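Local coordinates for protein ribonucleoside-diphosphate reductase (Pseudomonas aeruginosa, PDB 5IM3) that probably reduces ribonucleoside diphosphates to the deoxyribonucleotides needed for DNA synthesis, and binds dATP both in an ATP cone and in its barrel domain, at residues L454-L459 against G499-F504; K493-D498 against V542-L547. One frame throughout, in Å; residues are numbered along the deposited sequence.

Contact 1: L454-L459 against G499-F504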
ATOM      1  N   LEU A 454      25.930  23.587  -2.167  1.00 40.25           N
ATOM      2  CA  LEU A 454      25.317  24.492  -1.202  1.00 39.65           C
ATOM      3  C   LEU A 454      25.602  24.001   0.211  1.00 39.64           C
ATOM      4  O   LEU A 454      25.493  22.806   0.492  1.00 43.21           O
ATOM      5  CB  LEU A 454      23.807  24.605  -1.419  1.00 37.17           C
ATOM      6  CG  LEU A 454      23.169  25.844  -0.797  1.00 41.29           C
ATOM      7  CD1 LEU A 454      23.559  27.091  -1.579  1.00 39.25           C
ATOM      8  CD2 LEU A 454      21.658  25.696  -0.726  1.00 40.95           C
ATOM      9  N   GLU A 455      25.964  24.928   1.092  1.00 41.64           N
ATOM     10  CA  GLU A 455      26.288  24.588   2.468  1.00 42.11           C
ATOM     11  C   GLU A 455      25.007  24.371   3.275  1.00 43.50           C
ATOM     12  O   GLU A 455      23.956  24.946   2.977  1.00 40.64           O
ATOM     13  CB  GLU A 455      27.150  25.688   3.092  1.00 44.13           C
ATOM     14  CG  GLU A 455      27.980  25.243   4.286  1.00 43.11           C
ATOM     15  CD  GLU A 455      29.153  26.165   4.562  1.00 46.15           C
ATOM     16  OE1 GLU A 455      29.716  26.728   3.596  1.00 46.86           O
ATOM     17  OE2 GLU A 455      29.519  26.325   5.744  1.00 47.52           O
ATOM     18  N   THR A 456      25.109  23.529   4.313  1.00 41.41           N
ATOM     19  CA  THR A 456      23.926  22.928   4.929  1.00 42.14           C
ATOM     20  C   THR A 456      23.123  23.892   5.802  1.00 43.33           C
ATOM     21  O   THR A 456      21.960  23.598   6.105  1.00 44.22           O
ATOM     22  CB  THR A 456      24.336  21.708   5.759  1.00 41.73           C
ATOM     23  OG1 THR A 456      25.263  20.910   5.010  1.00 40.49           O
ATOM     24  CG2 THR A 456      23.123  20.856   6.091  1.00 45.73           C
ATOM     25  N   TRP A 457      23.699  25.017   6.217  1.00 43.60           N
ATOM     26  CA  TRP A 457      22.949  26.032   6.949  1.00 46.27           C
ATOM     27  C   TRP A 457      22.282  27.051   6.031  1.00 47.09           C
ATOM     28  O   TRP A 457      21.556  27.924   6.520  1.00 44.97           O
ATOM     29  CB  TRP A 457      23.860  26.763   7.946  1.00 46.70           C
ATOM     30  CG  TRP A 457      25.132  27.296   7.350  1.00 47.67           C
ATOM     31  CD1 TRP A 457      26.378  26.748   7.458  1.00 46.46           C
ATOM     32  CD2 TRP A 457      25.284  28.482   6.559  1.00 46.71           C
ATOM     33  NE1 TRP A 457      27.294  27.516   6.787  1.00 46.51           N
ATOM     34  CE2 TRP A 457      26.649  28.586   6.222  1.00 46.54           C
ATOM     35  CE3 TRP A 457      24.401  29.463   6.101  1.00 47.36           C
ATOM     36  CZ2 TRP A 457      27.152  29.631   5.452  1.00 46.97           C
ATOM     37  CZ3 TRP A 457      24.903  30.504   5.332  1.00 47.33           C
ATOM     38  CH2 TRP A 457      26.265  30.579   5.018  1.00 47.77           C
ATOM     39  N   HIS A 458      22.511  26.965   4.723  1.00 46.17           N
ATOM     40  CA  HIS A 458      21.930  27.918   3.787  1.00 46.01           C
ATOM     41  C   HIS A 458      20.409  27.835   3.822  1.00 45.26           C
ATOM     42  O   HIS A 458      19.829  26.746   3.806  1.00 43.98           O
ATOM     43  CB  HIS A 458      22.447  27.634   2.378  1.00 45.57           C
ATOM     44  CG  HIS A 458      22.242  28.758   1.410  1.00 44.98           C
ATOM     45  ND1 HIS A 458      21.025  29.023   0.821  1.00 45.40           N
ATOM     46  CD2 HIS A 458      23.108  29.670   0.908  1.00 45.40           C
ATOM     47  CE1 HIS A 458      21.147  30.055   0.006  1.00 46.51           C
ATOM     48  NE2 HIS A 458      22.402  30.466   0.040  1.00 46.47           N
ATOM     49  N   LEU A 459      19.758  28.998   3.860  1.00 40.95           N
ATOM     50  CA  LEU A 459      18.314  29.031   4.054  1.00 41.99           C
ATOM     51  C   LEU A 459      17.538  28.413   2.896  1.00 39.80           C
ATOM     52  O   LEU A 459      16.375  28.039   3.081  1.00 39.39           O
ATOM     53  CB  LEU A 459      17.846  30.469   4.283  1.00 43.19           C
ATOM     54  CG  LEU A 459      17.292  30.720   5.683  1.00 45.02           C
ATOM     55  CD1 LEU A 459      16.958  32.187   5.844  1.00 48.70           C
ATOM     56  CD2 LEU A 459      16.064  29.863   5.937  1.00 44.53           C
ATOM     57  N   GLY A 499      21.001  17.143  18.095  1.00 61.85           N
ATOM     58  CA  GLY A 499      20.910  18.563  18.352  1.00 60.24           C
ATOM     59  C   GLY A 499      20.102  19.296  17.295  1.00 58.41           C
ATOM     60  O   GLY A 499      19.606  18.720  16.327  1.00 57.84           O
ATOM     61  N   SER A 500      19.978  20.604  17.498  1.00 63.58           N
ATOM     62  CA  SER A 500      19.251  21.462  16.581  1.00 63.56           C
ATOM     63  C   SER A 500      20.200  22.033  15.527  1.00 59.19           C
ATOM     64  O   SER A 500      21.415  21.820  15.562  1.00 58.64           O
ATOM     65  CB  SER A 500      18.552  22.581  17.348  1.00 65.30           C
ATOM     66  OG  SER A 500      19.503  23.396  18.012  1.00 67.27           O
ATOM     67  N   TRP A 501      19.637  22.778  14.579  1.00 54.49           N
ATOM     68  CA  TRP A 501      20.398  23.306  13.455  1.00 51.39           C
ATOM     69  C   TRP A 501      19.650  24.508  12.902  1.00 50.37           C
ATOM     70  O   TRP A 501      18.454  24.410  12.612  1.00 50.13           O
ATOM     71  CB  TRP A 501      20.586  22.228  12.378  1.00 49.03           C
ATOM     72  CG  TRP A 501      21.406  22.646  11.196  1.00 48.12           C
ATOM     73  CD1 TRP A 501      20.964  22.841   9.920  1.00 46.20           C
ATOM     74  CD2 TRP A 501      22.815  22.912  11.176  1.00 47.35           C
ATOM     75  NE1 TRP A 501      22.008  23.212   9.108  1.00 46.92           N
ATOM     76  CE2 TRP A 501      23.155  23.263   9.854  1.00 46.67           C
ATOM     77  CE3 TRP A 501      23.821  22.889  12.146  1.00 48.90           C
ATOM     78  CZ2 TRP A 501      24.458  23.588   9.478  1.00 48.08           C
ATOM     79  CZ3 TRP A 501      25.118  23.213  11.770  1.00 49.57           C
ATOM     80  CH2 TRP A 501      25.422  23.558  10.448  1.00 47.90           C
ATOM     81  N   THR A 502      20.346  25.633  12.766  1.00 48.25           N
ATOM     82  CA  THR A 502      19.733  26.890  12.356  1.00 48.59           C
ATOM     83  C   THR A 502      20.155  27.242  10.937  1.00 47.23           C
ATOM     84  O   THR A 502      21.343  27.184  10.601  1.00 48.07           O
ATOM     85  CB  THR A 502      20.114  28.024  13.312  1.00 48.97           C
ATOM     86  OG1 THR A 502      19.718  27.679  14.646  1.00 49.78           O
ATOM     87  CG2 THR A 502      19.429  29.323  12.907  1.00 50.24           C
ATOM     88  N   LEU A 503      19.182  27.612  10.111  1.00 46.32           N
ATOM     89  CA  LEU A 503      19.434  28.047   8.747  1.00 45.86           C
ATOM     90  C   LEU A 503      19.519  29.569   8.696  1.00 48.21           C
ATOM     91  O   LEU A 503      18.723  30.268   9.330  1.00 49.51           O
ATOM     92  CB  LEU A 503      18.335  27.550   7.803  1.00 46.75           C
ATOM     93  CG  LEU A 503      17.970  26.067   7.920  1.00 47.72           C
ATOM     94  CD1 LEU A 503      16.942  25.676   6.866  1.00 46.69           C
ATOM     95  CD2 LEU A 503      19.207  25.194   7.807  1.00 46.40           C
ATOM     96  N   PHE A 504      20.498  30.072   7.945  1.00 43.92           N
ATOM     97  CA  PHE A 504      20.735  31.499   7.800  1.00 43.56           C
ATOM     98  C   PHE A 504      20.844  31.851   6.324  1.00 42.54           C
ATOM     99  O   PHE A 504      21.168  31.007   5.485  1.00 43.11           O
ATOM    100  CB  PHE A 504      22.033  31.951   8.490  1.00 44.18           C
ATOM    101  CG  PHE A 504      22.082  31.678   9.964  1.00 45.23           C
ATOM    102  CD1 PHE A 504      21.433  32.512  10.859  1.00 47.01           C
ATOM    103  CD2 PHE A 504      22.809  30.610  10.458  1.00 46.97           C
ATOM    104  CE1 PHE A 504      21.494  32.271  12.217  1.00 47.76           C
ATOM    105  CE2 PHE A 504      22.870  30.360  11.815  1.00 46.72           C
ATOM    106  CZ  PHE A 504      22.216  31.194  12.695  1.00 48.95           C
TER
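W501 and F504 meet two successive carbonyls of the type I turn from E455 to H458. In the first hydrogen bond, W501 NE1 points almost straight at T456 O (3.0 Å, 172° at the hydrogen). The acceptor lies in the indole plane, the donor above the carbonyl plane. W501 CB already points toward the turn, and chi1 of -178° puts CG anti to the backbone N. F504 N bonds to W457 O (2.8 Å), and L503 CA adds a CA-H...O contact to the same oxygen at 3.1 Å. L459 N returns a weak bond to F504 O, and H458 and F504 form a single bridge. The W457 ring turns its edge to F504 O (CE3 at 3.6 Å), and its NE1 bonds weakly to E455 OE2, paired also with K566.

Apolar contacts lie beside these bonds: W501 CZ2 to W457 CB (3.6 Å), W457 CE3 to F504 CB (4.2 Å) and L459 CD2 to L503 CB (3.7 Å). The contact ties the turn after strand 450-455, a parallel strand of the alpha-beta barrel, to the separate two-stranded sheet of 500-504 and 539-543. Strand 500-504 satisfies two buried carbonyls of that turn, one through a side chain and one through the backbone.

Contact 2: K493-D498 against V542-L547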
ATOM      1  N   LYS A 493      27.918  16.654  13.774  1.00 60.15           N
ATOM      2  CA  LYS A 493      27.945  16.605  15.233  1.00 62.20           C
ATOM      3  C   LYS A 493      26.540  16.728  15.811  1.00 60.79           C
ATOM      4  O   LYS A 493      26.184  16.016  16.758  1.00 62.06           O
ATOM      5  CB  LYS A 493      28.843  17.713  15.785  1.00 63.54           C
ATOM      6  CG  LYS A 493      30.333  17.497  15.568  1.00 63.69           C
ATOM      7  CD  LYS A 493      31.136  18.600  16.246  1.00 66.06           C
ATOM      8  CE  LYS A 493      32.636  18.387  16.111  1.00 67.21           C
ATOM      9  NZ  LYS A 493      33.413  19.458  16.797  1.00 67.11           N
ATOM     10  N   ARG A 494      25.728  17.630  15.255  1.00 59.01           N
ATOM     11  CA  ARG A 494      24.365  17.801  15.746  1.00 59.83           C
ATOM     12  C   ARG A 494      23.495  16.594  15.412  1.00 59.17           C
ATOM     13  O   ARG A 494      22.567  16.274  16.162  1.00 58.60           O
ATOM     14  CB  ARG A 494      23.757  19.080  15.166  1.00 59.24           C
ATOM     15  CG  ARG A 494      24.487  20.358  15.571  1.00 58.37           C
ATOM     16  CD  ARG A 494      24.203  20.746  17.018  1.00 60.02           C
ATOM     17  NE  ARG A 494      24.975  21.916  17.437  1.00 59.97           N
ATOM     18  CZ  ARG A 494      24.618  23.177  17.212  1.00 58.56           C
ATOM     19  NH1 ARG A 494      23.494  23.452  16.561  1.00 58.16           N
ATOM     20  NH2 ARG A 494      25.388  24.169  17.636  1.00 58.19           N
ATOM     21  N   VAL A 495      23.779  15.912  14.302  1.00 59.64           N
ATOM     22  CA  VAL A 495      23.073  14.671  13.993  1.00 59.21           C
ATOM     23  C   VAL A 495      23.428  13.597  15.016  1.00 60.02           C
ATOM     24  O   VAL A 495      22.548  12.964  15.612  1.00 59.78           O
ATOM     25  CB  VAL A 495      23.399  14.213  12.559  1.00 58.44           C
ATOM     26  CG1 VAL A 495      22.812  12.829  12.285  1.00 58.12           C
ATOM     27  CG2 VAL A 495      22.878  15.224  11.542  1.00 54.86           C
ATOM     28  N   PHE A 496      24.727  13.379  15.234  1.00 58.45           N
ATOM     29  CA  PHE A 496      25.168  12.374  16.195  1.00 61.79           C
ATOM     30  C   PHE A 496      24.597  12.630  17.582  1.00 63.50           C
ATOM     31  O   PHE A 496      24.314  11.679  18.320  1.00 66.37           O
ATOM     32  CB  PHE A 496      26.696  12.348  16.255  1.00 60.39           C
ATOM     33  CG  PHE A 496      27.338  11.499  15.192  1.00 59.64           C
ATOM     34  CD1 PHE A 496      27.027  11.684  13.853  1.00 58.63           C
ATOM     35  CD2 PHE A 496      28.268  10.530  15.529  1.00 59.76           C
ATOM     36  CE1 PHE A 496      27.620  10.906  12.876  1.00 58.23           C
ATOM     37  CE2 PHE A 496      28.865   9.753  14.557  1.00 59.46           C
ATOM     38  CZ  PHE A 496      28.542   9.939  13.230  1.00 58.18           C
ATOM     39  N   ASP A 497      24.420  13.898  17.954  1.00 65.32           N
ATOM     40  CA  ASP A 497      23.989  14.276  19.292  1.00 68.63           C
ATOM     41  C   ASP A 497      22.517  14.671  19.356  1.00 68.18           C
ATOM     42  O   ASP A 497      22.066  15.167  20.393  1.00 70.53           O
ATOM     43  CB  ASP A 497      24.858  15.426  19.810  1.00 69.83           C
ATOM     44  CG  ASP A 497      26.335  15.085  19.810  1.00 70.15           C
ATOM     45  OD1 ASP A 497      26.676  13.890  19.919  1.00 71.61           O
ATOM     46  OD2 ASP A 497      27.161  16.014  19.704  1.00 70.69           O
ATOM     47  N   ASP A 498      21.760  14.464  18.278  1.00 69.44           N
ATOM     48  CA  ASP A 498      20.338  14.805  18.243  1.00 70.52           C
ATOM     49  C   ASP A 498      20.117  16.276  18.596  1.00 69.89           C
ATOM     50  O   ASP A 498      19.174  16.630  19.305  1.00 71.25           O
ATOM     51  CB  ASP A 498      19.532  13.896  19.175  1.00 72.61           C
ATOM     52  CG  ASP A 498      18.033  14.013  18.960  1.00 72.74           C
ATOM     53  OD1 ASP A 498      17.615  14.340  17.830  1.00 69.16           O
ATOM     54  OD2 ASP A 498      17.273  13.771  19.925  1.00 74.66           O
ATOM     55  N   VAL A 542      15.622  23.920  12.736  1.00 52.20           N
ATOM     56  CA  VAL A 542      15.145  22.577  12.446  1.00 51.41           C
ATOM     57  C   VAL A 542      15.912  21.603  13.330  1.00 52.87           C
ATOM     58  O   VAL A 542      16.902  21.954  13.974  1.00 51.41           O
ATOM     59  CB  VAL A 542      15.313  22.210  10.957  1.00 50.97           C
ATOM     60  CG1 VAL A 542      14.556  23.193  10.081  1.00 50.88           C
ATOM     61  CG2 VAL A 542      16.793  22.191  10.571  1.00 51.17           C
ATOM     62  N   GLN A 543      15.434  20.362  13.363  1.00 58.96           N
ATOM     63  CA  GLN A 543      16.185  19.289  13.994  1.00 60.13           C
ATOM     64  C   GLN A 543      17.196  18.734  13.001  1.00 58.04           C
ATOM     65  O   GLN A 543      16.850  18.423  11.858  1.00 57.84           O
ATOM     66  CB  GLN A 543      15.246  18.185  14.479  1.00 63.55           C
ATOM     67  CG  GLN A 543      14.339  18.609  15.620  1.00 66.00           C
ATOM     68  CD  GLN A 543      15.116  19.184  16.789  1.00 67.41           C
ATOM     69  OE1 GLN A 543      15.841  18.468  17.482  1.00 69.19           O
ATOM     70  NE2 GLN A 543      14.978  20.487  17.003  1.00 66.38           N
ATOM     71  N   ALA A 544      18.453  18.626  13.435  1.00 50.31           N
ATOM     72  CA  ALA A 544      19.499  18.135  12.545  1.00 51.49           C
ATOM     73  C   ALA A 544      19.149  16.762  11.983  1.00 52.96           C
ATOM     74  O   ALA A 544      19.354  16.501  10.791  1.00 49.62           O
ATOM     75  CB  ALA A 544      20.836  18.088  13.285  1.00 52.30           C
ATOM     76  N   LYS A 545      18.615  15.872  12.827  1.00 62.74           N
ATOM     77  CA  LYS A 545      18.238  14.538  12.366  1.00 62.70           C
ATOM     78  C   LYS A 545      17.182  14.608  11.270  1.00 61.62           C
ATOM     79  O   LYS A 545      17.187  13.793  10.341  1.00 61.27           O
ATOM     80  CB  LYS A 545      17.727  13.705  13.541  1.00 67.35           C
ATOM     81  CG  LYS A 545      18.756  12.756  14.140  1.00 70.57           C
ATOM     82  CD  LYS A 545      18.240  12.130  15.430  1.00 73.43           C
ATOM     83  CE  LYS A 545      19.077  10.933  15.858  1.00 76.08           C
ATOM     84  NZ  LYS A 545      18.764   9.716  15.056  1.00 77.71           N
ATOM     85  N   ASP A 546      16.266  15.576  11.361  1.00 60.43           N
ATOM     86  CA  ASP A 546      15.201  15.684  10.367  1.00 59.05           C
ATOM     87  C   ASP A 546      15.749  16.128   9.017  1.00 55.81           C
ATOM     88  O   ASP A 546      15.336  15.611   7.973  1.00 57.27           O
ATOM     89  CB  ASP A 546      14.124  16.655  10.853  1.00 59.12           C
ATOM     90  CG  ASP A 546      13.374  16.138  12.067  1.00 62.15           C
ATOM     91  OD1 ASP A 546      13.458  14.925  12.355  1.00 62.98           O
ATOM     92  OD2 ASP A 546      12.690  16.949  12.728  1.00 63.20           O
ATOM     93  N   LEU A 547      16.673  17.086   9.013  1.00 51.31           N
ATOM     94  CA  LEU A 547      17.276  17.512   7.756  1.00 50.60           C
ATOM     95  C   LEU A 547      18.183  16.422   7.199  1.00 49.52           C
ATOM     96  O   LEU A 547      18.205  16.179   5.986  1.00 48.58           O
ATOM     97  CB  LEU A 547      18.047  18.817   7.963  1.00 46.88           C
ATOM     98  CG  LEU A 547      18.638  19.471   6.714  1.00 46.19           C
ATOM     99  CD1 LEU A 547      17.542  19.822   5.716  1.00 46.50           C
ATOM    100  CD2 LEU A 547      19.439  20.712   7.091  1.00 46.26           C
TER
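K545 stretches across the C-terminal end of helix 489-496, passing V495 and D498. Its CB has no partner across the contact within 4.2 Å; the first contact is at CG, 4.1 Å from V495 O and loosely beside V495 CG1. The next carbon, CD, makes the close approach, 3.3 Å from D498 OD1; the two side chains cross there at about a right angle. D498 holds its CG anti to the backbone N (chi1 -168°), and its carboxylate comes nearer to the lysine than its backbone does. CE then lies 4.0 Å from V495 O. A bend at chi4 of K545 (-77°) sets NZ, which stops 5.5 Å from D498 OD1, so this pair of opposite charges makes no salt bridge; NZ instead comes close to R893 NH2, a like charge.

The helix end that K545 crosses is a Schellman motif. D498, with positive phi, is its C-prime residue: D498 N bonds to V495 O, G499 N reaches back to R494 O, and the chain turns into strand 500-504 of the barrel domain. The C-terminal end of helix 489-496 lies against the first turn of helix 544-558, with Q543 at its N-cap position.

A544, in that first turn, points its methyl at helix 489-496. Its CB sits 3.6 Å from R494 CB and 3.9 Å from V495 CG2, a small apolar patch at the base of the arginine. Beyond CB, R494 bends away at chi2, and its NH1 bonds to S500 O and forms a salt bridge with E528. V495 also touches R893 of helix 885-897.

In the fold
Contacts 1 and 2 lie about 11 Å apart, centre to centre, and their segments alternate along the chain: 454-459, 493-498, 499-504, 542-547. Strand 500-504 follows helix 489-496 after a three-residue turn and pairs antiparallel with strand 539-543, so both contacts reach the same two-stranded sheet. Contact 1 joins one strand of it to the turn after strand 450-455 of the larger mixed sheet; contact 2 joins the helices adjoining its two strands. The contacts also touch directly, through S500 CB with V542 O and T456 CG2 with L547 CD2. All lies within the barrel domain, and contact 1 is nearer a dATP site: H458 NE2 bonds to V409 O, and V409 lines that pocket.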